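Local coordinates for predicted acetamidase/formamidase (Thermoanaerobacter tengcongensis, PDB 3TKK), which probably hydrolyses carbon-nitrogen bonds of linear amides and binds zinc and calcium ions, at residues L32-M37 with P61-I66; E85-G90 with E200-V205; P132-I137 with T161-G166. All coordinates share one frame; numbering follows the deposited sequence.

Contact 1. Residues L32-M37 with P61-I66; sequences LEVETM and PATGPI
Thr-63 meets Glu-35 through its hydroxyl: OG1 donates to the carbonyl O of Glu-35 at 2.5 Å, very short for a hydrogen bond, so the exact length deserves caution. OG1 stands beside its own backbone N (chi1 -61°), which turns CG2 anti to that N. CG2 then lies 3.6 Å from CG1 of Val-34, the two side chains sliding past each other in opposite directions. Water 1 also donates to Thr-63 OG1, accepts from Met-37 N and donates to Pro-61 O at 3.1 Å, bridging the loop residues at the ends of the strands. Water 2 makes a second bridge, giving hydrogens to the carbonyl oxygens of Met-37 and Pro-61. An alanine in place of Thr-63 would probably leave Glu-35 O without this donor, deprive water 1 of one partner and open a gap beside Val-34 CG1.

Apolar contacts flank this polar centre. Leu-32 and Ile-66 meet tip to tip, CD2 to CD1 at 4.1 Å, with Val-34 CG2 also near that Ile-66 CD1. At the other end Met-37 crosses Pro-61 at about a right angle, SD lying 4.2 Å from CG. Farther out, the Glu-35 carboxylate turns to Ala-9 N and Ser-8 OG.

The axes of 32-36 and 62-66 approach to 6.8 Å at 136°. Strand 31-36 belongs to the nine-stranded mixed sheet and 62-69 to the other mixed sheet, so the contact packs one on the other. Strand 203-212 adjoins 31-36; strand 180-186, paired with 62-69, offers Leu-182 to Val-34 and Leu-185 to Thr-36.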
# COMPACT_ATOMS: atom_id res chain seq x y z
N LEU A 32 -7.69 4.97 30.02
CA LEU A 32 -8.91 4.20 30.07
C LEU A 32 -8.73 2.78 29.53
O LEU A 32 -8.14 2.65 28.48
CB LEU A 32 -9.96 4.84 29.13
CG LEU A 32 -10.46 6.18 29.65
CD1 LEU A 32 -9.87 7.40 28.82
CD2 LEU A 32 -12.00 6.19 29.57
N GLU A 33 -9.39 1.79 30.14
CA GLU A 33 -9.61 0.47 29.51
C GLU A 33 -11.00 0.48 28.99
O GLU A 33 -12.00 0.65 29.78
CB GLU A 33 -9.54 -0.71 30.52
CG GLU A 33 -8.33 -0.68 31.36
CD GLU A 33 -8.08 -2.05 32.16
OE1 GLU A 33 -8.54 -3.13 31.66
OE2 GLU A 33 -7.41 -2.04 33.24
N VAL A 34 -11.06 0.38 27.67
CA VAL A 34 -12.27 0.61 26.96
C VAL A 34 -12.78 -0.74 26.40
O VAL A 34 -12.10 -1.35 25.58
CB VAL A 34 -12.04 1.58 25.85
CG1 VAL A 34 -13.39 1.89 25.05
CG2 VAL A 34 -11.53 3.00 26.36
N GLU A 35 -13.96 -1.22 26.85
CA GLU A 35 -14.57 -2.45 26.29
C GLU A 35 -15.40 -2.16 25.04
O GLU A 35 -16.15 -1.15 25.01
CB GLU A 35 -15.54 -2.97 27.38
CG GLU A 35 -16.32 -4.22 27.03
CD GLU A 35 -17.34 -4.55 28.18
OE1 GLU A 35 -18.39 -3.88 28.34
OE2 GLU A 35 -17.04 -5.45 28.96
N THR A 36 -15.31 -3.04 24.05
CA THR A 36 -16.03 -2.84 22.82
C THR A 36 -16.88 -4.06 22.54
O THR A 36 -16.59 -5.13 23.02
CB THR A 36 -15.04 -2.56 21.64
OG1 THR A 36 -14.18 -3.70 21.55
CG2 THR A 36 -14.16 -1.35 21.93
N MET A 37 -17.93 -3.90 21.77
CA MET A 37 -18.55 -5.05 21.17
C MET A 37 -18.00 -5.14 19.72
O MET A 37 -17.41 -4.16 19.12
CB MET A 37 -20.05 -4.90 21.15
CG MET A 37 -20.80 -4.73 22.47
SD MET A 37 -22.42 -4.03 21.97
CE MET A 37 -23.47 -5.48 22.10
N PRO A 61 -20.85 -0.44 16.78
CA PRO A 61 -21.15 0.42 17.90
C PRO A 61 -19.80 0.84 18.39
O PRO A 61 -18.96 0.05 18.52
CB PRO A 61 -21.91 -0.51 18.89
CG PRO A 61 -21.46 -1.95 18.48
CD PRO A 61 -21.10 -1.86 17.01
N ALA A 62 -19.57 2.11 18.63
CA ALA A 62 -18.30 2.52 19.20
C ALA A 62 -18.45 2.85 20.70
O ALA A 62 -19.33 3.58 21.09
CB ALA A 62 -17.81 3.75 18.42
N THR A 63 -17.54 2.41 21.53
CA THR A 63 -17.67 2.68 22.93
C THR A 63 -17.25 4.15 23.16
O THR A 63 -16.28 4.61 22.53
CB THR A 63 -16.85 1.71 23.75
OG1 THR A 63 -17.36 0.39 23.47
CG2 THR A 63 -16.95 2.06 25.31
N GLY A 64 -17.98 4.88 24.03
CA GLY A 64 -17.77 6.31 24.18
C GLY A 64 -19.12 7.07 24.11
O GLY A 64 -20.23 6.47 24.21
N PRO A 65 -19.05 8.40 23.98
CA PRO A 65 -17.82 9.15 23.76
C PRO A 65 -17.15 9.58 25.06
O PRO A 65 -17.78 9.63 26.13
CB PRO A 65 -18.28 10.37 22.92
CG PRO A 65 -19.79 10.45 23.15
CD PRO A 65 -20.25 9.24 23.95
N ILE A 66 -15.86 9.75 25.00
CA ILE A 66 -15.09 10.25 26.12
C ILE A 66 -14.80 11.76 25.94
O ILE A 66 -14.24 12.18 24.93
CB ILE A 66 -13.76 9.50 26.09
CG1 ILE A 66 -14.04 7.98 26.20
CG2 ILE A 66 -12.76 10.07 27.16
CD1 ILE A 66 -12.76 7.07 25.67
O HOH W 1 -18.33 -1.17 21.34
O HOH W 2 -17.57 -2.31 17.50

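Contact 2. Residues E85-G90 with E200-V205; sequences EVAEKG and EVAGKV. With ZN (zinc ion), chain F.
Glu-85 and Lys-204 form an antiparallel hydrogen-bonded pair near the end of the ladder of strands 76-86 and 203-212, where it gives way to a loop by the zinc site. Glu-85 N donates to Lys-204 O at 2.7 Å. In return Lys-204 N reaches Glu-85 O at 2.9 Å. The next pair, Val-86 with Gly-203, is non-hydrogen-bonded, with CA atoms 4.2 Å apart, and Gly-203 CA makes a CH...O contact with Glu-85 O. A CB on Gly-203 would collide with that oxygen, so the close approach depends on glycine. A third bond, Ala-87 N to Ala-202 O (2.8 Å), carries the pairing past the ladder.

Beyond it the side chain of Val-201 takes over. Its CG2 packs against Val-86, 3.7 Å from CB. CG1, beside the backbone N of Val-201 (chi1 -63°), lies 3.6 Å from Gly-90 CA, and a CB on Gly-90 would run into it. Water 3 links Lys-89 O to Ala-202 N.

At the end of the segment CB of Glu-200 points away from 85-90, and its carboxylate chelates zinc with both oxygens, OE1 at 2.1 Å and OE2 at 2.2 Å. Its OE2 also accepts from Gly-198 N, which would steady the carboxylate's rotation. Water 4, Asp-184, His-186 and Cys-39, the last oxidised to 3-sulfinoalanine, also belong to this zinc site.

The ladder joins strands 76-86 and 203-212, neighbours in the large mixed sheet. Leu-185 of strand 180-186 packs on Val-201, while strand 31-36 flanks 203-212 on its other edge, Thr-36 OG1 bonding Gly-203 O.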
# COMPACT_ATOMS: atom_id res chain seq x y z
N GLU A 85 -6.86 -6.37 23.92
CA GLU A 85 -7.18 -7.78 24.08
C GLU A 85 -8.40 -8.17 23.31
O GLU A 85 -9.33 -7.34 23.15
CB GLU A 85 -7.28 -8.12 25.59
CG GLU A 85 -5.93 -7.79 26.26
CD GLU A 85 -6.04 -7.52 27.81
OE1 GLU A 85 -5.22 -6.70 28.36
OE2 GLU A 85 -6.93 -8.13 28.46
N VAL A 86 -8.39 -9.34 22.67
CA VAL A 86 -9.50 -9.67 21.80
C VAL A 86 -10.20 -10.93 22.42
O VAL A 86 -9.61 -11.75 23.06
CB VAL A 86 -9.12 -9.92 20.32
CG1 VAL A 86 -8.39 -8.62 19.75
CG2 VAL A 86 -8.26 -11.24 20.21
N ALA A 87 -11.51 -11.04 22.19
CA ALA A 87 -12.26 -12.22 22.62
C ALA A 87 -11.74 -13.52 21.96
O ALA A 87 -11.00 -13.47 20.97
CB ALA A 87 -13.68 -12.07 22.47
N GLU A 88 -12.11 -14.66 22.55
CA GLU A 88 -11.64 -15.99 22.05
C GLU A 88 -12.41 -16.52 20.85
O GLU A 88 -12.15 -17.62 20.36
CB GLU A 88 -11.62 -17.02 23.22
CG GLU A 88 -12.87 -17.02 23.85
CD GLU A 88 -12.97 -17.98 25.03
OE1 GLU A 88 -13.04 -19.22 24.78
OE2 GLU A 88 -12.99 -17.47 26.17
N LYS A 89 -13.38 -15.77 20.36
CA LYS A 89 -13.91 -16.11 19.05
C LYS A 89 -14.11 -14.86 18.20
O LYS A 89 -14.09 -13.78 18.74
CB LYS A 89 -15.22 -16.84 19.14
CG LYS A 89 -16.41 -15.96 19.27
CD LYS A 89 -17.48 -16.84 19.97
CE LYS A 89 -18.38 -15.95 20.85
NZ LYS A 89 -19.18 -15.07 19.97
N GLY A 90 -14.18 -15.01 16.87
CA GLY A 90 -14.45 -13.84 16.00
C GLY A 90 -15.28 -14.24 14.79
O GLY A 90 -15.56 -15.41 14.62
N GLU A 200 -13.61 -10.13 13.00
CA GLU A 200 -14.40 -9.19 13.79
C GLU A 200 -14.53 -9.75 15.21
O GLU A 200 -15.02 -10.85 15.44
CB GLU A 200 -15.79 -9.05 13.20
CG GLU A 200 -15.80 -8.55 11.76
CD GLU A 200 -15.16 -7.18 11.54
OE1 GLU A 200 -15.10 -6.36 12.53
OE2 GLU A 200 -14.80 -6.76 10.35
N VAL A 201 -14.04 -9.02 16.17
CA VAL A 201 -14.15 -9.53 17.53
C VAL A 201 -14.51 -8.45 18.56
O VAL A 201 -14.21 -7.30 18.33
CB VAL A 201 -12.78 -10.04 18.01
CG1 VAL A 201 -12.27 -11.24 17.14
CG2 VAL A 201 -11.72 -8.89 17.84
N ALA A 202 -14.88 -8.87 19.77
CA ALA A 202 -15.08 -7.88 20.86
C ALA A 202 -13.76 -7.91 21.54
O ALA A 202 -13.04 -8.87 21.35
CB ALA A 202 -16.18 -8.42 21.88
N GLY A 203 -13.54 -6.98 22.47
CA GLY A 203 -12.35 -6.96 23.22
C GLY A 203 -12.25 -5.75 24.12
O GLY A 203 -13.25 -5.05 24.36
N LYS A 204 -11.02 -5.41 24.43
CA LYS A 204 -10.75 -4.38 25.44
C LYS A 204 -9.42 -3.65 25.05
O LYS A 204 -8.44 -4.33 24.61
CB LYS A 204 -10.64 -5.10 26.79
CG LYS A 204 -10.33 -4.23 27.96
CD LYS A 204 -10.65 -4.91 29.41
CE LYS A 204 -10.31 -3.81 30.60
NZ LYS A 204 -11.21 -3.46 31.92
N VAL A 205 -9.41 -2.31 25.07
CA VAL A 205 -8.27 -1.49 24.59
C VAL A 205 -7.82 -0.67 25.82
O VAL A 205 -8.66 0.10 26.41
CB VAL A 205 -8.69 -0.49 23.49
CG1 VAL A 205 -7.52 0.54 23.16
CG2 VAL A 205 -9.16 -1.24 22.23
ZN ZN F . -14.58 -4.74 11.24
O HOH W 3 -15.92 -11.63 19.55
O HOH W 4 -14.61 -3.99 9.34

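Contact 3. Residues P132-I137 with T161-G166; sequences PMIGVI and TLIAEG
Ile-134 and Ile-163 share the one direct hydrogen bond of this contact: Ile-134 N donates to Ile-163 O at 3.0 Å, with an angle of 148° at the hydrogen. The same oxygen takes a CH...O contact from Met-133 CA at 3.2 Å, so the N-H of Ile-134 and, more weakly, the CA-H of Met-133 meet one acceptor. Water 5 adds an indirect link, donating to Pro-132 O and accepting from Glu-165 N. Ala-164 CB rests in van der Waals contact against Pro-132 O.

Apolar packing centres on Ile-163. Its CG2, anti to the backbone N, meets Ile-134 CB at 3.9 Å, the side chains crossing at about a right angle. Its other branch carries CD1 to within 4.0 Å of Ile-137 CG2.

Met-133 lays SD 3.8 Å from Thr-161 CA, the side chains crossing obliquely. The Thr-161 hydroxyl is held by Asp-191.

The contact clips the loop between strands 155-157 and 168-172 onto strand 133-138 near the metal site, Met-133 touching the zinc ligand His-186. Strand 180-186 pairs with 133-138, while Ile-81 and Ile-84 of strand 76-86 pack on Ile-134.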
# COMPACT_ATOMS: atom_id res chain seq x y z
N PRO A 132 -3.83 -7.77 16.43
CA PRO A 132 -5.10 -6.98 16.77
C PRO A 132 -4.99 -5.54 16.43
O PRO A 132 -3.91 -4.95 16.54
CB PRO A 132 -5.16 -7.05 18.28
CG PRO A 132 -4.50 -8.41 18.50
CD PRO A 132 -3.32 -8.47 17.56
N MET A 133 -6.13 -4.94 16.04
CA MET A 133 -6.04 -3.58 15.62
C MET A 133 -7.45 -2.99 15.85
O MET A 133 -8.41 -3.75 16.15
CB MET A 133 -5.77 -3.46 14.06
CG MET A 133 -6.81 -4.29 13.19
SD MET A 133 -6.89 -3.80 11.46
CE MET A 133 -7.76 -2.33 11.69
N ILE A 134 -7.54 -1.68 15.75
CA ILE A 134 -8.78 -1.05 16.09
C ILE A 134 -9.29 -0.49 14.74
O ILE A 134 -8.55 0.32 14.13
CB ILE A 134 -8.61 0.14 17.11
CG1 ILE A 134 -8.04 -0.39 18.51
CG2 ILE A 134 -10.02 0.93 17.08
CD1 ILE A 134 -7.27 0.60 19.39
N GLY A 135 -10.46 -0.91 14.28
CA GLY A 135 -10.96 -0.46 12.99
C GLY A 135 -11.65 0.92 13.01
O GLY A 135 -11.57 1.68 12.05
N VAL A 136 -12.42 1.20 14.09
CA VAL A 136 -13.23 2.43 14.19
C VAL A 136 -12.61 3.19 15.40
O VAL A 136 -12.56 2.70 16.55
CB VAL A 136 -14.63 2.07 14.48
CG1 VAL A 136 -15.45 3.27 15.04
CG2 VAL A 136 -15.37 1.59 13.15
N ILE A 137 -12.17 4.43 15.17
CA ILE A 137 -11.72 5.22 16.29
C ILE A 137 -11.69 6.65 15.79
O ILE A 137 -11.29 6.91 14.64
CB ILE A 137 -10.35 4.88 16.82
CG1 ILE A 137 -9.99 5.90 17.92
CG2 ILE A 137 -9.26 4.83 15.66
CD1 ILE A 137 -8.62 5.21 18.81
N THR A 161 -4.39 -0.95 9.63
CA THR A 161 -3.78 -2.02 10.32
C THR A 161 -2.74 -1.41 11.25
O THR A 161 -2.43 -2.01 12.26
CB THR A 161 -2.94 -2.95 9.29
OG1 THR A 161 -2.26 -2.05 8.38
CG2 THR A 161 -4.04 -3.90 8.43
N LEU A 162 -2.24 -0.21 10.95
CA LEU A 162 -1.26 0.40 11.85
C LEU A 162 -1.83 0.68 13.33
O LEU A 162 -1.06 1.06 14.17
CB LEU A 162 -0.75 1.74 11.23
CG LEU A 162 -0.08 1.66 9.80
CD1 LEU A 162 0.47 3.10 9.42
CD2 LEU A 162 0.97 0.50 9.87
N ILE A 163 -3.17 0.87 13.48
CA ILE A 163 -3.71 1.23 14.79
C ILE A 163 -3.76 0.00 15.65
O ILE A 163 -4.77 -0.67 15.64
CB ILE A 163 -5.12 1.95 14.57
CG1 ILE A 163 -4.82 3.13 13.63
CG2 ILE A 163 -5.70 2.41 16.01
CD1 ILE A 163 -6.20 4.15 13.23
N ALA A 164 -2.70 -0.23 16.42
CA ALA A 164 -2.43 -1.49 17.18
C ALA A 164 -1.64 -1.10 18.39
O ALA A 164 -1.26 0.04 18.51
CB ALA A 164 -1.57 -2.45 16.22
N GLU A 165 -1.25 -2.06 19.26
CA GLU A 165 -0.51 -1.71 20.39
C GLU A 165 0.73 -1.03 19.94
O GLU A 165 1.31 -1.52 18.98
CB GLU A 165 -0.14 -3.08 21.11
CG GLU A 165 -1.37 -3.77 21.68
CD GLU A 165 -0.91 -4.96 22.60
OE1 GLU A 165 -1.67 -5.51 23.38
OE2 GLU A 165 0.24 -5.30 22.51
N GLY A 166 1.23 -0.01 20.67
CA GLY A 166 2.53 0.58 20.37
C GLY A 166 2.20 1.85 19.53
O GLY A 166 3.05 2.69 19.31
O HOH W 5 -2.11 -4.88 18.50

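From the N terminus, contact 1 closes first, pinning strand 31-36 to strand 62-69 around the strandless span 38-60, before contact 2 begins. Contact 2 then shuts a loop of 109 residues, and contact 3, with its own 23-residue loop, lies wholly within it; none of the three cross. Contacts 1 and 2 join through neighbouring strands 31-36 and 203-212: Glu-33 OE1 forms a salt bridge with Lys-204 NZ at 2.7 Å. Val-205 CG1 packs on Ile-134 CD1 between contacts 2 and 3, and Ala-62 touches Val-136 between contacts 1 and 3. Contact 1 packs one mixed sheet on the other, contact 2 joins strands within the large sheet, and contact 3 fastens a loop to strand 133-138.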